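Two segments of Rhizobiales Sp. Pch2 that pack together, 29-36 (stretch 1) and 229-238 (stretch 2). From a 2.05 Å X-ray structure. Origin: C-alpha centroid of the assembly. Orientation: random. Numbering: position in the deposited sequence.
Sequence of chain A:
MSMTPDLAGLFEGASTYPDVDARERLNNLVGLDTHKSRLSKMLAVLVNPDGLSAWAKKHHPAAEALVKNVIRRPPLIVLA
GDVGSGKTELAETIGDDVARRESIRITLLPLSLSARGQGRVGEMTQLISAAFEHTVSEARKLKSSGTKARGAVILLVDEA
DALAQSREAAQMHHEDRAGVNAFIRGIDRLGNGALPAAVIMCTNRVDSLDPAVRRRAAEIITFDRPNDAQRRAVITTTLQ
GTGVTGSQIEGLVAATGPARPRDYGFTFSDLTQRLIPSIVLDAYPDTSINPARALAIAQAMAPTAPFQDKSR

Stretch 1 29-36: LVGLDTHK
Stretch 2, residues 229-238: AQRRAVITTT

A loop leading into a helix (29-36) packs against one face of a continuous helix (229-238), burying 320 Å² in total. In the loop, Val30 is extended (phi/psi -115/150), Gly31 turns with positive phi (78/5), Leu32 (-112/21) is the N-cap, and Asp33-Lys36 are helical, with Lys36 N hydrogen-bonded to Leu32 O (2.8 Å). All of stretch 2 is helical, near -65/-42. The register sets CA of Val30 5.3 Å from CA of Val234, and CA of Gly31 4.7 Å from CA of Gln230. Apolar packing centres on Val30 (chi1 t), which points toward the helix, its CG1 4.5 Å from Ala233 CB and its CB 4.3 Å from CG2 of Val234 (chi1 t). The backbone comes close at Gly31, whose CA sits 3.9 Å from Val234 CG2; a CB here would fall 2.7 Å from that methyl, so the missing side chain permits the approach. Among polar neighbours, Thr237 OG1 lies 3.4 Å from Val30 CG1 and donates its proton to Ala233 O (2.9 Å; Thr237 chi1 m). Gln230 (m, t, chi3 -44°) extends along the loop, CG 3.7 Å from Gly31 O and NE2 3.3 Å from His35 CE1, at the edge of the imidazole (chi1 m, chi2 71°). No hydrogen bond crosses the interface; these approaches are apolar contacts and close meetings of carbon with oxygen or nitrogen.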

# COMPACT_ATOMS: atom_id res chain seq x y z
N LEU A 29 -5.26 5.74 37.22
CA LEU A 29 -4.75 6.24 35.95
C LEU A 29 -3.68 7.29 36.19
O LEU A 29 -3.97 8.37 36.70
CB LEU A 29 -5.87 6.83 35.10
CG LEU A 29 -7.01 5.89 34.73
CD1 LEU A 29 -7.98 6.60 33.78
CD2 LEU A 29 -6.47 4.63 34.08
N VAL A 30 -2.44 6.99 35.81
CA VAL A 30 -1.35 7.93 36.03
C VAL A 30 -0.81 8.41 34.69
O VAL A 30 -0.85 7.69 33.69
CB VAL A 30 -0.21 7.34 36.87
CG1 VAL A 30 0.57 8.47 37.54
CG2 VAL A 30 -0.76 6.38 37.88
N GLY A 31 -0.30 9.63 34.70
CA GLY A 31 0.16 10.27 33.50
C GLY A 31 -0.93 10.82 32.62
O GLY A 31 -0.62 11.31 31.52
N LEU A 32 -2.19 10.76 33.04
CA LEU A 32 -3.31 11.29 32.27
C LEU A 32 -3.96 12.51 32.92
O LEU A 32 -5.12 12.82 32.62
CB LEU A 32 -4.36 10.19 32.07
CG LEU A 32 -3.81 8.97 31.33
CD1 LEU A 32 -4.81 7.83 31.34
CD2 LEU A 32 -3.40 9.32 29.88
N ASP A 33 -3.24 13.21 33.80
CA ASP A 33 -3.86 14.28 34.58
C ASP A 33 -4.46 15.35 33.67
O ASP A 33 -5.59 15.81 33.90
CB ASP A 33 -2.84 14.91 35.54
CG ASP A 33 -2.50 14.00 36.72
OD1 ASP A 33 -3.37 13.20 37.13
OD2 ASP A 33 -1.36 14.10 37.24
N THR A 34 -3.73 15.73 32.63
CA THR A 34 -4.24 16.71 31.68
C THR A 34 -5.47 16.19 30.95
O THR A 34 -6.45 16.92 30.76
CB THR A 34 -3.14 17.09 30.70
OG1 THR A 34 -2.86 15.97 29.85
CG2 THR A 34 -1.86 17.42 31.48
N HIS A 35 -5.44 14.92 30.51
CA HIS A 35 -6.59 14.37 29.79
C HIS A 35 -7.82 14.31 30.69
O HIS A 35 -8.94 14.55 30.22
CB HIS A 35 -6.25 12.98 29.24
CG HIS A 35 -4.97 12.93 28.46
ND1 HIS A 35 -3.74 13.05 29.06
CD2 HIS A 35 -4.73 12.80 27.13
CE1 HIS A 35 -2.79 12.97 28.14
NE2 HIS A 35 -3.37 12.82 26.96
N LYS A 36 -7.63 13.99 31.98
CA LYS A 36 -8.72 13.95 32.96
C LYS A 36 -9.36 15.31 33.12
O LYS A 36 -10.59 15.45 33.09
CB LYS A 36 -8.20 13.50 34.33
CG LYS A 36 -7.71 12.07 34.49
CD LYS A 36 -7.21 11.86 35.94
CE LYS A 36 -6.61 10.49 36.16
NZ LYS A 36 -5.88 10.38 37.48
N ALA A 229 7.41 14.60 30.94
CA ALA A 229 6.68 14.83 32.18
C ALA A 229 5.70 13.70 32.45
O ALA A 229 5.61 13.21 33.58
CB ALA A 229 5.94 16.17 32.13
N GLN A 230 4.98 13.26 31.42
CA GLN A 230 4.02 12.17 31.61
C GLN A 230 4.72 10.86 31.96
O GLN A 230 4.24 10.09 32.79
CB GLN A 230 3.15 12.01 30.38
CG GLN A 230 2.25 13.24 30.16
CD GLN A 230 1.63 13.29 28.78
OE1 GLN A 230 2.30 13.04 27.77
NE2 GLN A 230 0.35 13.62 28.72
N ARG A 231 5.87 10.59 31.33
CA ARG A 231 6.62 9.39 31.68
C ARG A 231 7.14 9.49 33.11
O ARG A 231 7.11 8.51 33.86
CB ARG A 231 7.77 9.16 30.69
CG ARG A 231 7.29 8.95 29.27
CD ARG A 231 8.33 8.25 28.43
NE ARG A 231 9.61 8.94 28.47
CZ ARG A 231 9.85 10.08 27.84
NH1 ARG A 231 8.88 10.66 27.13
NH2 ARG A 231 11.04 10.65 27.92
N ARG A 232 7.59 10.68 33.51
CA ARG A 232 8.04 10.89 34.88
C ARG A 232 6.92 10.59 35.88
O ARG A 232 7.15 9.95 36.90
CB ARG A 232 8.55 12.32 35.05
CG ARG A 232 9.46 12.52 36.25
CD ARG A 232 9.83 13.98 36.45
NE ARG A 232 9.62 14.77 35.24
CZ ARG A 232 10.58 15.06 34.37
NH1 ARG A 232 11.82 14.65 34.57
NH2 ARG A 232 10.30 15.78 33.29
N ALA A 233 5.69 11.05 35.59
CA ALA A 233 4.60 10.86 36.56
C ALA A 233 4.25 9.39 36.72
O ALA A 233 4.05 8.91 37.84
CB ALA A 233 3.37 11.67 36.15
N VAL A 234 4.17 8.64 35.61
CA VAL A 234 3.88 7.22 35.72
C VAL A 234 4.96 6.52 36.53
O VAL A 234 4.68 5.69 37.40
CB VAL A 234 3.73 6.59 34.33
CG1 VAL A 234 3.62 5.07 34.46
CG2 VAL A 234 2.52 7.17 33.59
N ILE A 235 6.22 6.85 36.25
CA ILE A 235 7.33 6.12 36.86
C ILE A 235 7.46 6.49 38.34
O ILE A 235 7.57 5.62 39.21
CB ILE A 235 8.62 6.40 36.08
CG1 ILE A 235 8.52 5.78 34.68
CG2 ILE A 235 9.83 5.85 36.83
CD1 ILE A 235 9.46 6.37 33.70
N THR A 236 7.44 7.79 38.64
CA THR A 236 7.52 8.25 40.02
C THR A 236 6.37 7.69 40.86
O THR A 236 6.59 7.10 41.92
CB THR A 236 7.52 9.78 40.06
OG1 THR A 236 8.66 10.27 39.33
CG2 THR A 236 7.57 10.28 41.50
N THR A 237 5.13 7.88 40.39
CA THR A 237 3.98 7.38 41.15
C THR A 237 4.07 5.88 41.39
O THR A 237 3.80 5.40 42.49
CB THR A 237 2.68 7.70 40.41
OG1 THR A 237 2.55 9.13 40.28
CG2 THR A 237 1.49 7.16 41.19
N THR A 238 4.46 5.11 40.36
CA THR A 238 4.57 3.67 40.54
C THR A 238 5.70 3.31 41.50
O THR A 238 5.57 2.40 42.32
CB THR A 238 4.76 2.98 39.19
OG1 THR A 238 3.67 3.30 38.33
CG2 THR A 238 4.81 1.48 39.37